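Local coordinates for protein fructosamine deglycase FrlB (Bacillus subtilis, PDB 3EUA) that catalyses the conversion of fructosamine 6-phosphates to glucose 6-phosphate and a free amino acid, working as a homooctamer built from two-SIS-domain subunits, at residues F47-K52 with L252-P257; Y205-S210 with V298-L303; Q66-Q71 with R98-L103; R11-F16 with Y142-G147; E231-P236 with L263-K268. All coordinates share one frame; numbering follows the deposited sequence.

Contact 1: F47-K52 with L252-P257; sequences FDRESK and LDETRP
Glu-254 meets Arg-49 from a short turn that leads into helix 256-269. Ahead of it, OD1 of Asp-253 takes two bonds from Thr-255. The chain of Glu-254 itself bends at its second torsion (chi2 73°) and lays OE2 3.7 Å from CD of Arg-49. The charged ends are farther apart, NH1 of Arg-49 lying 3.9 Å from OE2 of Glu-254, a long salt bridge with the guanidinium and carboxylate planes 58° apart. A water bridges them, accepting from NH1 in the guanidinium plane and donating to OE2. Stronger partners lie outside: Tyr-45 for OE1 of Glu-254, and O of Asn-68 of the second subunit for NH2 of Arg-49. Thr-255 grips Asp-253 OD1 with OG1 at 2.6 Å, on the syn lone pair, and with its backbone N, a capping bond from the anti side, tilted out of the plane. A type I turn runs on to Arg-256. The pair thus joins the end of helix 41-50 to the loop between strand 246-250 and helix 256-269, beside helix 288-313.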
# COMPACT_ATOMS: atom_id res chain seq x y z
N PHE A 47 -11.79 -4.32 -9.51
CA PHE A 47 -11.10 -4.39 -10.80
C PHE A 47 -10.19 -5.60 -10.91
O PHE A 47 -10.15 -6.24 -11.96
CB PHE A 47 -10.31 -3.11 -11.11
CG PHE A 47 -11.03 -2.18 -12.00
CD1 PHE A 47 -12.00 -1.33 -11.52
CD2 PHE A 47 -10.77 -2.19 -13.37
CE1 PHE A 47 -12.70 -0.49 -12.38
CE2 PHE A 47 -11.46 -1.35 -14.22
CZ PHE A 47 -12.43 -0.51 -13.72
N ASP A 48 -9.45 -5.91 -9.85
CA ASP A 48 -8.56 -7.08 -9.89
C ASP A 48 -9.30 -8.39 -10.09
O ASP A 48 -8.81 -9.26 -10.79
CB ASP A 48 -7.66 -7.17 -8.63
CG ASP A 48 -6.54 -6.14 -8.63
OD1 ASP A 48 -6.25 -5.52 -9.69
OD2 ASP A 48 -5.93 -5.95 -7.57
N ARG A 49 -10.47 -8.52 -9.49
CA ARG A 49 -11.29 -9.74 -9.61
C ARG A 49 -12.20 -9.79 -10.85
O ARG A 49 -12.58 -10.88 -11.30
CB ARG A 49 -12.16 -9.87 -8.37
CG ARG A 49 -11.43 -10.26 -7.12
CD ARG A 49 -11.42 -11.77 -6.90
NE ARG A 49 -10.94 -12.54 -8.04
CZ ARG A 49 -11.66 -13.32 -8.84
NH1 ARG A 49 -12.96 -13.52 -8.68
NH2 ARG A 49 -11.03 -13.97 -9.82
N GLU A 50 -12.54 -8.62 -11.40
CA GLU A 50 -13.50 -8.53 -12.50
C GLU A 50 -13.01 -8.11 -13.88
O GLU A 50 -13.59 -8.55 -14.88
CB GLU A 50 -14.58 -7.52 -12.13
CG GLU A 50 -15.37 -7.91 -10.89
CD GLU A 50 -16.23 -9.15 -11.11
OE1 GLU A 50 -16.69 -9.39 -12.25
OE2 GLU A 50 -16.44 -9.88 -10.12
N SER A 51 -12.01 -7.24 -13.94
CA SER A 51 -11.58 -6.71 -15.22
C SER A 51 -10.58 -7.59 -15.93
O SER A 51 -9.49 -7.82 -15.46
CB SER A 51 -11.00 -5.30 -15.08
OG SER A 51 -10.60 -4.83 -16.36
N LYS A 52 -10.97 -8.03 -17.12
CA LYS A 52 -10.12 -8.86 -17.93
C LYS A 52 -9.23 -8.00 -18.83
O LYS A 52 -8.13 -8.42 -19.17
CB LYS A 52 -11.00 -9.81 -18.77
N LEU A 252 -16.04 -10.51 3.80
CA LEU A 252 -16.71 -11.62 3.11
C LEU A 252 -16.10 -11.87 1.71
O LEU A 252 -16.70 -12.56 0.85
CB LEU A 252 -18.21 -11.31 2.96
CG LEU A 252 -19.03 -11.13 4.25
CD1 LEU A 252 -20.43 -10.64 3.95
CD2 LEU A 252 -19.07 -12.43 5.08
N ASP A 253 -14.93 -11.32 1.48
CA ASP A 253 -14.28 -11.51 0.18
C ASP A 253 -13.41 -12.78 0.22
O ASP A 253 -13.34 -13.51 1.23
CB ASP A 253 -13.55 -10.23 -0.36
CG ASP A 253 -12.27 -9.82 0.40
OD1 ASP A 253 -11.59 -10.67 1.03
OD2 ASP A 253 -11.92 -8.60 0.34
N GLU A 254 -12.76 -13.03 -0.90
CA GLU A 254 -11.92 -14.19 -1.06
C GLU A 254 -10.74 -14.26 -0.10
O GLU A 254 -10.21 -15.33 0.09
CB GLU A 254 -11.37 -14.25 -2.50
CG GLU A 254 -12.36 -14.47 -3.65
CD GLU A 254 -13.25 -13.29 -4.00
OE1 GLU A 254 -13.13 -12.22 -3.36
OE2 GLU A 254 -14.08 -13.44 -4.93
N THR A 255 -10.34 -13.12 0.49
CA THR A 255 -9.20 -13.05 1.38
C THR A 255 -9.55 -13.24 2.84
O THR A 255 -8.66 -13.21 3.68
CB THR A 255 -8.43 -11.71 1.19
OG1 THR A 255 -9.10 -10.62 1.85
CG2 THR A 255 -8.25 -11.38 -0.28
N ARG A 256 -10.82 -13.48 3.16
CA ARG A 256 -11.21 -13.72 4.54
C ARG A 256 -10.32 -14.76 5.27
O ARG A 256 -10.03 -14.59 6.46
CB ARG A 256 -12.66 -14.14 4.60
CG ARG A 256 -13.16 -14.40 6.00
CD ARG A 256 -14.52 -14.97 5.94
NE ARG A 256 -14.96 -15.36 7.26
CZ ARG A 256 -15.51 -14.55 8.15
NH1 ARG A 256 -15.74 -13.26 7.89
NH2 ARG A 256 -15.87 -15.06 9.32
N PRO A 257 -9.89 -15.86 4.58
CA PRO A 257 -8.98 -16.77 5.30
C PRO A 257 -7.74 -16.09 5.91
O PRO A 257 -7.25 -16.55 6.95
CB PRO A 257 -8.55 -17.75 4.21
CG PRO A 257 -9.72 -17.76 3.25
CD PRO A 257 -10.18 -16.36 3.22
O HOH W 1 -15.09 -12.05 -6.95

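Contact 2: Y205-S210 with V298-L303; sequences YGVAYS and VLNRVL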
# COMPACT_ATOMS: atom_id res chain seq x y z
N TYR A 205 -9.01 -3.76 3.42
CA TYR A 205 -7.78 -3.12 3.89
C TYR A 205 -7.90 -1.61 3.94
O TYR A 205 -7.44 -1.01 4.90
CB TYR A 205 -6.54 -3.56 3.08
CG TYR A 205 -5.28 -2.86 3.63
CD1 TYR A 205 -4.73 -3.26 4.84
CD2 TYR A 205 -4.72 -1.76 2.99
CE1 TYR A 205 -3.65 -2.64 5.38
CE2 TYR A 205 -3.60 -1.11 3.53
CZ TYR A 205 -3.08 -1.56 4.73
OH TYR A 205 -2.01 -0.92 5.30
N GLY A 206 -8.54 -0.97 2.96
CA GLY A 206 -8.69 0.50 2.99
C GLY A 206 -9.52 1.00 4.17
O GLY A 206 -9.27 2.10 4.66
N VAL A 207 -10.46 0.17 4.66
CA VAL A 207 -11.29 0.51 5.84
C VAL A 207 -10.41 0.60 7.08
O VAL A 207 -10.56 1.54 7.88
CB VAL A 207 -12.47 -0.52 6.04
CG1 VAL A 207 -13.28 -0.23 7.28
CG2 VAL A 207 -13.34 -0.50 4.82
N ALA A 208 -9.50 -0.37 7.24
CA ALA A 208 -8.54 -0.39 8.32
C ALA A 208 -7.60 0.80 8.17
O ALA A 208 -7.32 1.54 9.14
CB ALA A 208 -7.72 -1.67 8.25
N TYR A 209 -7.08 1.00 6.98
CA TYR A 209 -6.15 2.12 6.73
C TYR A 209 -6.79 3.45 7.11
O TYR A 209 -6.19 4.28 7.83
CB TYR A 209 -5.68 2.08 5.27
CG TYR A 209 -4.80 3.26 4.85
CD1 TYR A 209 -3.48 3.39 5.32
CD2 TYR A 209 -5.25 4.18 3.95
CE1 TYR A 209 -2.68 4.44 4.92
CE2 TYR A 209 -4.45 5.26 3.55
CZ TYR A 209 -3.17 5.37 4.02
OH TYR A 209 -2.38 6.46 3.63
N SER A 210 -8.02 3.67 6.63
CA SER A 210 -8.72 4.92 6.94
C SER A 210 -8.93 5.06 8.43
O SER A 210 -8.75 6.12 9.02
CB SER A 210 -10.08 4.94 6.23
OG SER A 210 -10.62 6.24 6.31
N VAL A 298 -20.12 -1.79 5.01
CA VAL A 298 -20.79 -2.03 6.29
C VAL A 298 -19.81 -1.95 7.46
O VAL A 298 -20.10 -1.35 8.48
CB VAL A 298 -21.43 -3.43 6.33
CG1 VAL A 298 -22.23 -3.55 7.61
CG2 VAL A 298 -22.36 -3.61 5.11
N LEU A 299 -18.64 -2.57 7.30
CA LEU A 299 -17.59 -2.54 8.33
C LEU A 299 -17.20 -1.09 8.61
O LEU A 299 -17.09 -0.66 9.77
CB LEU A 299 -16.40 -3.43 7.91
CG LEU A 299 -16.58 -4.98 7.95
CD1 LEU A 299 -15.50 -5.74 7.15
CD2 LEU A 299 -16.59 -5.41 9.45
N ASN A 300 -17.05 -0.32 7.54
CA ASN A 300 -16.73 1.08 7.67
C ASN A 300 -17.78 1.89 8.44
O ASN A 300 -17.43 2.77 9.24
CB ASN A 300 -16.57 1.72 6.30
CG ASN A 300 -16.10 3.12 6.40
OD1 ASN A 300 -15.03 3.37 6.92
ND2 ASN A 300 -16.87 4.07 5.84
N ARG A 301 -19.05 1.61 8.15
CA ARG A 301 -20.15 2.32 8.82
C ARG A 301 -20.18 1.99 10.31
O ARG A 301 -20.37 2.86 11.14
CB ARG A 301 -21.49 1.97 8.18
CG ARG A 301 -22.71 2.68 8.81
CD ARG A 301 -22.62 4.23 8.65
NE ARG A 301 -23.60 4.95 9.46
CZ ARG A 301 -23.42 5.34 10.72
NH1 ARG A 301 -22.31 5.07 11.38
NH2 ARG A 301 -24.37 6.00 11.34
N VAL A 302 -20.01 0.72 10.64
CA VAL A 302 -20.00 0.31 12.06
C VAL A 302 -18.85 0.98 12.81
O VAL A 302 -19.03 1.50 13.92
CB VAL A 302 -19.89 -1.20 12.18
CG1 VAL A 302 -19.61 -1.62 13.62
CG2 VAL A 302 -21.18 -1.86 11.62
N LEU A 303 -17.67 1.01 12.18
CA LEU A 303 -16.49 1.64 12.76
C LEU A 303 -16.72 3.12 13.05
O LEU A 303 -16.20 3.64 14.03
CB LEU A 303 -15.27 1.46 11.85
CG LEU A 303 -14.57 0.11 11.92
CD1 LEU A 303 -13.54 0.05 10.83
CD2 LEU A 303 -13.96 -0.13 13.32
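Helices 205-220 and 288-313 run nearly parallel here, the short segments crossing at -20° with their axes 9.7 Å apart and the CA atoms of Val-207 and Asn-300 only 5.8 Å from each other. CG1 of Val-207, anti to the backbone N at chi1 177°, is the branch that reaches across, touching CD1 of Leu-303 at 3.6 Å and the backbone CA of Asn-300 at 3.7 Å. The other methyl, CG2, lies looser, 4.2 Å from CB of Asn-300. Asn-300 therefore offers mainly its backbone and the root of its side chain, although its OD1 also comes within 4.0 Å of Val-207 CG1. Leu-303, one turn after Asn-300, crosses Val-207 at a slant and also packs on Leu-276 of strand 273-277, while Tyr-138 of helix 137-153 touches both Val-207 and Asn-300. With contacts made by methyl groups against aliphatic carbon and backbone, the attachment of these two helices of the second SIS domain rests on close fit and burial of apolar surface, without directional bonds between the segments.

Contact 3: Q66-Q71 with R98-L103; sequences QRNPVQ and RGKGAL
The ends of two helices of the first SIS domain, 61-67 and 88-99, are linked at the surface by Asn-68 and Lys-100, each in the turn that leaves its helix. Behind Lys-100 the chain closes in a Schellman motif, with Gly-101 at positive phi (88°), backbone angles that call for glycine. Asn-68 also has positive phi, and its amide swings out with CG anti to the backbone N (chi1 -176°). Lys-100 bends at its second torsion and then runs extended toward the amide, the two side chains crossing at about a right angle. Its NZ gives a weak hydrogen bond to OD1 of Asn-68, 3.3 Å long, and the neighbouring CE lies 3.5 Å from the same oxygen. The side chain of Lys-100 also touches Leu-72. With a leucine in place of Asn-68, the ammonium group of Lys-100 would probably lose its carbonyl partner on the neighbouring turn and be left freer to move. A single weak bond from a charged amine to a neutral amide implies a modest tie between the two turns.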
# COMPACT_ATOMS: atom_id res chain seq x y z
N GLN A 66 3.78 13.03 -9.44
CA GLN A 66 5.24 12.92 -9.46
C GLN A 66 5.74 11.63 -10.05
O GLN A 66 6.74 11.65 -10.79
CB GLN A 66 5.86 13.15 -8.05
CG GLN A 66 5.65 14.59 -7.47
CD GLN A 66 6.05 15.69 -8.44
OE1 GLN A 66 5.23 16.52 -8.84
NE2 GLN A 66 7.30 15.65 -8.89
N ARG A 67 5.10 10.52 -9.72
CA ARG A 67 5.48 9.22 -10.30
C ARG A 67 5.21 9.26 -11.82
O ARG A 67 5.93 8.61 -12.59
CB ARG A 67 4.73 8.09 -9.63
CG ARG A 67 5.11 6.67 -10.10
CD ARG A 67 4.24 5.67 -9.38
NE ARG A 67 4.55 5.55 -7.94
CZ ARG A 67 4.90 4.43 -7.32
NH1 ARG A 67 4.88 3.24 -7.95
NH2 ARG A 67 5.15 4.46 -6.02
N ASN A 68 4.20 10.02 -12.22
CA ASN A 68 3.88 10.27 -13.64
C ASN A 68 3.89 8.97 -14.46
O ASN A 68 4.77 8.78 -15.31
CB ASN A 68 4.89 11.30 -14.14
CG ASN A 68 4.66 11.75 -15.55
OD1 ASN A 68 3.52 11.77 -16.02
ND2 ASN A 68 5.73 12.10 -16.25
N PRO A 69 2.93 8.06 -14.20
CA PRO A 69 2.93 6.77 -14.89
C PRO A 69 3.00 6.93 -16.38
O PRO A 69 2.20 7.67 -16.94
CB PRO A 69 1.61 6.15 -14.47
CG PRO A 69 1.29 6.79 -13.17
CD PRO A 69 1.79 8.18 -13.27
N VAL A 70 3.96 6.25 -17.01
CA VAL A 70 4.14 6.35 -18.46
C VAL A 70 2.92 5.87 -19.26
O VAL A 70 2.69 6.32 -20.37
CB VAL A 70 5.46 5.67 -18.96
CG1 VAL A 70 5.45 4.20 -18.75
CG2 VAL A 70 5.67 5.93 -20.42
N GLN A 71 2.10 5.00 -18.66
CA GLN A 71 0.91 4.50 -19.34
C GLN A 71 -0.29 5.44 -19.20
O GLN A 71 -1.34 5.13 -19.72
CB GLN A 71 0.58 3.10 -18.82
CG GLN A 71 1.60 2.06 -19.29
CD GLN A 71 1.38 0.70 -18.68
OE1 GLN A 71 0.26 0.33 -18.36
NE2 GLN A 71 2.45 -0.06 -18.52
N ARG A 98 -6.07 15.26 -17.12
CA ARG A 98 -6.82 15.79 -18.25
C ARG A 98 -5.86 16.34 -19.31
O ARG A 98 -6.10 16.15 -20.50
CB ARG A 98 -7.83 16.84 -17.81
CG ARG A 98 -8.87 17.18 -18.87
CD ARG A 98 -10.07 17.90 -18.25
NE ARG A 98 -11.13 18.14 -19.23
CZ ARG A 98 -12.27 18.79 -18.99
NH1 ARG A 98 -12.54 19.28 -17.79
NH2 ARG A 98 -13.15 18.95 -19.98
N GLY A 99 -4.79 17.01 -18.88
CA GLY A 99 -3.78 17.57 -19.79
C GLY A 99 -3.10 16.49 -20.62
O GLY A 99 -2.65 16.77 -21.72
N LYS A 100 -3.02 15.27 -20.07
CA LYS A 100 -2.46 14.11 -20.77
C LYS A 100 -3.48 13.39 -21.68
O LYS A 100 -3.16 12.35 -22.25
CB LYS A 100 -1.95 13.05 -19.79
CG LYS A 100 -0.85 13.43 -18.82
CD LYS A 100 0.51 13.36 -19.38
CE LYS A 100 1.51 13.51 -18.28
NZ LYS A 100 2.90 13.40 -18.79
N GLY A 101 -4.69 13.92 -21.80
CA GLY A 101 -5.72 13.31 -22.65
C GLY A 101 -6.57 12.25 -21.96
O GLY A 101 -7.42 11.62 -22.57
N ALA A 102 -6.39 12.07 -20.66
CA ALA A 102 -7.18 11.08 -19.94
C ALA A 102 -8.62 11.56 -19.72
O ALA A 102 -8.90 12.76 -19.69
CB ALA A 102 -6.53 10.74 -18.59
N LEU A 103 -9.52 10.57 -19.61
CA LEU A 103 -10.91 10.81 -19.29
C LEU A 103 -10.92 10.93 -17.77
O LEU A 103 -10.40 10.06 -17.07
CB LEU A 103 -11.77 9.63 -19.74
CG LEU A 103 -13.26 9.62 -19.39
CD1 LEU A 103 -13.97 10.82 -20.01
CD2 LEU A 103 -13.86 8.30 -19.87

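Contact 4: R11-F16 with Y142-G147; sequences REVQAF and YQIVFG
Val-13 meets helix 137-153 with both of its methyl groups. CG1 rests 4.0 Å from CB of Gln-143, and CG2 lies 3.8 Å from CG1 of Ile-144, so the valine straddles two consecutive residues and crosses both side chains at about a right angle. The amide of Gln-143 passes close by, its OE1 4.2 Å from CB of Val-13, but that oxygen is taken by the backbone N of Asn-10, just ahead of the helix. One turn after Val-13, Phe-16 has CG anti to the backbone N (chi1 163°), which brings CE2 to within 4.0 Å of CG2 of Ile-144. Each branch of Ile-144 thus has its own partner: CG1 faces the valine and CG2 the phenylalanine. Phe-16 and Ile-144 both pack on Ile-105 of strand 103-108, and Phe-16 meets Tyr-121 edge to face. The two segments run nearly parallel, at 22° with axes 10.0 Å apart. Side by side over a parallel sheet, the helices form part of a helical layer of the alpha-beta-alpha sandwich characteristic of the SIS fold.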
# COMPACT_ATOMS: atom_id res chain seq x y z
N ARG A 11 -27.72 10.54 -11.73
CA ARG A 11 -27.88 11.04 -13.13
C ARG A 11 -26.58 11.47 -13.80
O ARG A 11 -26.40 11.30 -15.01
CB ARG A 11 -28.88 12.18 -13.24
CG ARG A 11 -30.33 11.71 -13.19
CD ARG A 11 -31.30 12.83 -13.56
NE ARG A 11 -32.68 12.34 -13.60
CZ ARG A 11 -33.49 12.19 -12.55
NH1 ARG A 11 -34.72 11.73 -12.74
NH2 ARG A 11 -33.09 12.50 -11.31
N GLU A 12 -25.67 12.02 -13.02
CA GLU A 12 -24.39 12.45 -13.55
C GLU A 12 -23.57 11.22 -13.94
O GLU A 12 -22.85 11.23 -14.94
CB GLU A 12 -23.67 13.31 -12.51
CG GLU A 12 -24.47 14.54 -11.97
CD GLU A 12 -23.99 15.00 -10.57
OE1 GLU A 12 -23.79 16.22 -10.38
OE2 GLU A 12 -23.80 14.15 -9.66
N VAL A 13 -23.65 10.18 -13.12
CA VAL A 13 -22.97 8.91 -13.37
C VAL A 13 -23.60 8.27 -14.63
O VAL A 13 -22.92 7.76 -15.48
CB VAL A 13 -23.05 7.97 -12.12
CG1 VAL A 13 -22.67 6.53 -12.47
CG2 VAL A 13 -22.18 8.53 -10.98
N GLN A 14 -24.92 8.33 -14.75
CA GLN A 14 -25.56 7.79 -15.96
C GLN A 14 -25.08 8.47 -17.22
O GLN A 14 -24.85 7.81 -18.21
CB GLN A 14 -27.08 7.90 -15.89
CG GLN A 14 -27.77 7.08 -14.77
CD GLN A 14 -29.28 7.14 -14.89
OE1 GLN A 14 -29.82 7.09 -16.00
NE2 GLN A 14 -29.97 7.24 -13.76
N ALA A 15 -24.96 9.80 -17.19
CA ALA A 15 -24.48 10.56 -18.36
C ALA A 15 -23.07 10.13 -18.70
O ALA A 15 -22.75 9.88 -19.86
CB ALA A 15 -24.53 12.04 -18.09
N PHE A 16 -22.22 10.04 -17.69
CA PHE A 16 -20.84 9.56 -17.90
C PHE A 16 -20.83 8.16 -18.56
O PHE A 16 -20.12 7.94 -19.55
CB PHE A 16 -20.09 9.56 -16.58
CG PHE A 16 -18.83 8.73 -16.58
CD1 PHE A 16 -17.66 9.23 -17.10
CD2 PHE A 16 -18.83 7.47 -16.00
CE1 PHE A 16 -16.49 8.46 -17.07
CE2 PHE A 16 -17.67 6.70 -15.95
CZ PHE A 16 -16.50 7.20 -16.50
N TYR A 142 -18.93 2.94 -6.44
CA TYR A 142 -19.31 1.66 -7.02
C TYR A 142 -20.26 1.80 -8.24
O TYR A 142 -20.20 0.99 -9.16
CB TYR A 142 -19.90 0.69 -5.98
CG TYR A 142 -18.90 -0.14 -5.19
CD1 TYR A 142 -17.56 -0.28 -5.59
CD2 TYR A 142 -19.36 -1.00 -4.20
CE1 TYR A 142 -16.68 -1.12 -4.90
CE2 TYR A 142 -18.48 -1.87 -3.49
CZ TYR A 142 -17.15 -1.90 -3.84
OH TYR A 142 -16.30 -2.73 -3.19
N GLN A 143 -21.14 2.78 -8.25
CA GLN A 143 -21.97 3.01 -9.44
C GLN A 143 -21.05 3.23 -10.66
O GLN A 143 -21.24 2.64 -11.75
CB GLN A 143 -22.89 4.21 -9.25
CG GLN A 143 -23.95 4.09 -8.16
CD GLN A 143 -24.72 5.39 -7.96
OE1 GLN A 143 -25.00 6.10 -8.92
NE2 GLN A 143 -25.10 5.70 -6.72
N ILE A 144 -20.03 4.06 -10.46
CA ILE A 144 -19.04 4.36 -11.50
C ILE A 144 -18.23 3.11 -11.89
O ILE A 144 -18.07 2.78 -13.08
CB ILE A 144 -18.04 5.45 -11.04
CG1 ILE A 144 -18.78 6.77 -10.73
CG2 ILE A 144 -16.97 5.66 -12.12
CD1 ILE A 144 -17.93 7.93 -10.10
N VAL A 145 -17.70 2.43 -10.87
CA VAL A 145 -16.84 1.25 -11.08
C VAL A 145 -17.57 0.09 -11.75
O VAL A 145 -17.13 -0.39 -12.80
CB VAL A 145 -16.18 0.84 -9.74
CG1 VAL A 145 -15.51 -0.53 -9.80
CG2 VAL A 145 -15.19 1.91 -9.35
N PHE A 146 -18.69 -0.35 -11.19
CA PHE A 146 -19.44 -1.45 -11.82
C PHE A 146 -20.06 -1.05 -13.14
O PHE A 146 -20.19 -1.87 -14.04
CB PHE A 146 -20.51 -2.02 -10.89
CG PHE A 146 -19.94 -2.88 -9.78
CD1 PHE A 146 -19.70 -4.23 -9.98
CD2 PHE A 146 -19.62 -2.33 -8.56
CE1 PHE A 146 -19.14 -5.00 -8.96
CE2 PHE A 146 -19.08 -3.10 -7.55
CZ PHE A 146 -18.84 -4.43 -7.76
N GLY A 147 -20.43 0.22 -13.24
CA GLY A 147 -20.97 0.76 -14.48
C GLY A 147 -19.93 0.72 -15.58
O GLY A 147 -20.25 0.35 -16.69

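Contact 5: E231-P236 with L263-K268; sequences EYFHGP and LTFSKK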
# COMPACT_ATOMS: atom_id res chain seq x y z
N GLU A 231 0.57 -9.96 5.58
CA GLU A 231 1.87 -9.41 6.00
C GLU A 231 2.20 -9.61 7.50
O GLU A 231 3.37 -9.74 7.87
CB GLU A 231 1.91 -7.92 5.65
CG GLU A 231 2.00 -7.57 4.12
CD GLU A 231 3.34 -7.98 3.51
OE1 GLU A 231 4.22 -7.09 3.46
OE2 GLU A 231 3.54 -9.17 3.18
N TYR A 232 1.15 -9.57 8.33
CA TYR A 232 1.19 -9.77 9.78
C TYR A 232 2.13 -10.87 10.23
O TYR A 232 2.94 -10.67 11.12
CB TYR A 232 -0.22 -10.15 10.24
CG TYR A 232 -0.49 -10.30 11.74
CD1 TYR A 232 -0.29 -9.22 12.62
CD2 TYR A 232 -1.04 -11.46 12.27
CE1 TYR A 232 -0.58 -9.30 13.96
CE2 TYR A 232 -1.36 -11.54 13.63
CZ TYR A 232 -1.13 -10.44 14.46
OH TYR A 232 -1.42 -10.50 15.82
N PHE A 233 2.05 -12.02 9.57
CA PHE A 233 2.83 -13.19 9.94
C PHE A 233 4.28 -13.18 9.43
O PHE A 233 5.02 -14.16 9.62
CB PHE A 233 2.10 -14.48 9.50
CG PHE A 233 0.85 -14.74 10.27
CD1 PHE A 233 0.92 -15.12 11.59
CD2 PHE A 233 -0.40 -14.61 9.67
CE1 PHE A 233 -0.21 -15.34 12.32
CE2 PHE A 233 -1.54 -14.83 10.39
CZ PHE A 233 -1.46 -15.22 11.73
N HIS A 234 4.69 -12.03 8.88
CA HIS A 234 6.04 -11.88 8.35
C HIS A 234 6.76 -10.71 8.98
O HIS A 234 7.66 -10.11 8.37
CB HIS A 234 5.95 -11.84 6.84
CG HIS A 234 5.32 -13.08 6.32
ND1 HIS A 234 5.99 -14.29 6.28
CD2 HIS A 234 4.05 -13.34 5.95
CE1 HIS A 234 5.17 -15.23 5.86
NE2 HIS A 234 3.98 -14.68 5.65
N GLY A 235 6.37 -10.42 10.22
CA GLY A 235 7.04 -9.43 11.01
C GLY A 235 6.21 -8.76 12.08
O GLY A 235 6.56 -8.84 13.25
N PRO A 236 5.17 -8.03 11.67
CA PRO A 236 4.33 -7.25 12.63
C PRO A 236 3.77 -8.02 13.83
O PRO A 236 3.65 -7.43 14.92
CB PRO A 236 3.20 -6.71 11.75
CG PRO A 236 3.82 -6.57 10.41
CD PRO A 236 4.77 -7.77 10.28
N LEU A 263 -6.71 -13.49 13.17
CA LEU A 263 -7.54 -13.45 14.37
C LEU A 263 -7.20 -14.60 15.29
O LEU A 263 -7.05 -14.41 16.50
CB LEU A 263 -9.03 -13.52 14.01
CG LEU A 263 -10.00 -13.53 15.20
CD1 LEU A 263 -9.79 -12.33 16.14
CD2 LEU A 263 -11.47 -13.63 14.70
N THR A 264 -7.09 -15.79 14.72
CA THR A 264 -6.77 -16.98 15.50
C THR A 264 -5.50 -16.77 16.33
O THR A 264 -5.49 -17.03 17.53
CB THR A 264 -6.63 -18.25 14.59
OG1 THR A 264 -7.87 -18.53 13.95
CG2 THR A 264 -6.23 -19.46 15.39
N PHE A 265 -4.44 -16.30 15.67
CA PHE A 265 -3.19 -16.06 16.36
C PHE A 265 -3.35 -15.00 17.44
O PHE A 265 -2.94 -15.22 18.57
CB PHE A 265 -2.13 -15.61 15.35
CG PHE A 265 -0.81 -15.32 15.98
CD1 PHE A 265 0.08 -16.34 16.23
CD2 PHE A 265 -0.45 -14.00 16.28
CE1 PHE A 265 1.29 -16.08 16.79
CE2 PHE A 265 0.78 -13.72 16.86
CZ PHE A 265 1.65 -14.76 17.11
N SER A 266 -3.96 -13.87 17.07
CA SER A 266 -4.14 -12.72 17.96
C SER A 266 -4.93 -13.07 19.22
O SER A 266 -4.64 -12.52 20.29
CB SER A 266 -4.80 -11.55 17.22
OG SER A 266 -4.04 -11.20 16.06
N LYS A 267 -5.91 -13.97 19.10
CA LYS A 267 -6.68 -14.42 20.25
C LYS A 267 -5.85 -15.27 21.22
O LYS A 267 -6.12 -15.29 22.41
CB LYS A 267 -7.91 -15.20 19.78
CG LYS A 267 -8.99 -14.37 19.11
CD LYS A 267 -10.37 -15.05 19.22
CE LYS A 267 -10.50 -16.33 18.44
NZ LYS A 267 -11.65 -17.15 18.97
N LYS A 268 -4.83 -15.97 20.71
CA LYS A 268 -3.97 -16.78 21.56
C LYS A 268 -2.91 -15.95 22.28
O LYS A 268 -2.65 -16.18 23.47
CB LYS A 268 -3.29 -17.87 20.73
CG LYS A 268 -2.47 -18.89 21.55
CD LYS A 268 -1.96 -20.03 20.63
CE LYS A 268 -1.20 -21.14 21.35
NZ LYS A 268 -2.10 -21.85 22.28
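Tyr-232 and Phe-233, neighbours in the loop after strand 226-228, reach Phe-265 and Ser-266 of helix 256-269 by two different routes. Phe-233 turns an edge toward the face of Phe-265 in an offset edge-to-face pair, ring centres 5.6 Å apart and planes at 81°. Its CE1 lies 3.6 Å from CB of Phe-265, which sits near the plane of the Phe-233 ring, and the two side chains slide past each other in opposite directions. Tyr-232, with CG anti to its N (chi1 -175°), stretches across to the helix. Its ring meets that of Phe-265 obliquely, CE2 lying 3.7 Å from CD2 of Phe-265, and its hydroxyl sits at the rim of the Phe-265 ring. That OH donates to OG of Ser-266 at 2.7 Å, and the serine OG is also bonded to the backbone O of Ala-262. Within the loop, CD2 of Tyr-232 stands 3.7 Å above the centre of the Phe-233 ring, so that the three rings form an aromatic cluster. A phenylalanine at Tyr-232 would probably leave Ser-266 OG without its donor and the ring at this position less firmly held against the helix. Tyr-323 of the second subunit meets Phe-265 edge to face. The chemistry therefore combines one short, directional hydrogen bond with aromatic packing, which fixes the loop on the helix at a buried place.

Contacts 2, 4 and 5 are buried, whereas contacts 1 and 3 lie at the surface, and the chemistry follows. Contacts 2 and 4 each pair two nearly parallel helices through apolar side chains, one in each SIS domain; contact 5 adds rings and a hydroxyl bond where a loop meets a helix. The surface pairs use charged or polar ends instead, through a long, water-bridged salt bridge in contact 1 and a weak bond in contact 3. Contact 1 alone spans both SIS ranges. It shares helix 256-269 with contact 5 and packs on contact 4 through Phe-47 and Val-145, while Leu-103 of contact 3 touches Phe-16. Contacts 1, 3 and 5 all adjoin the second subunit, and contact 2 reaches it through Tyr-209.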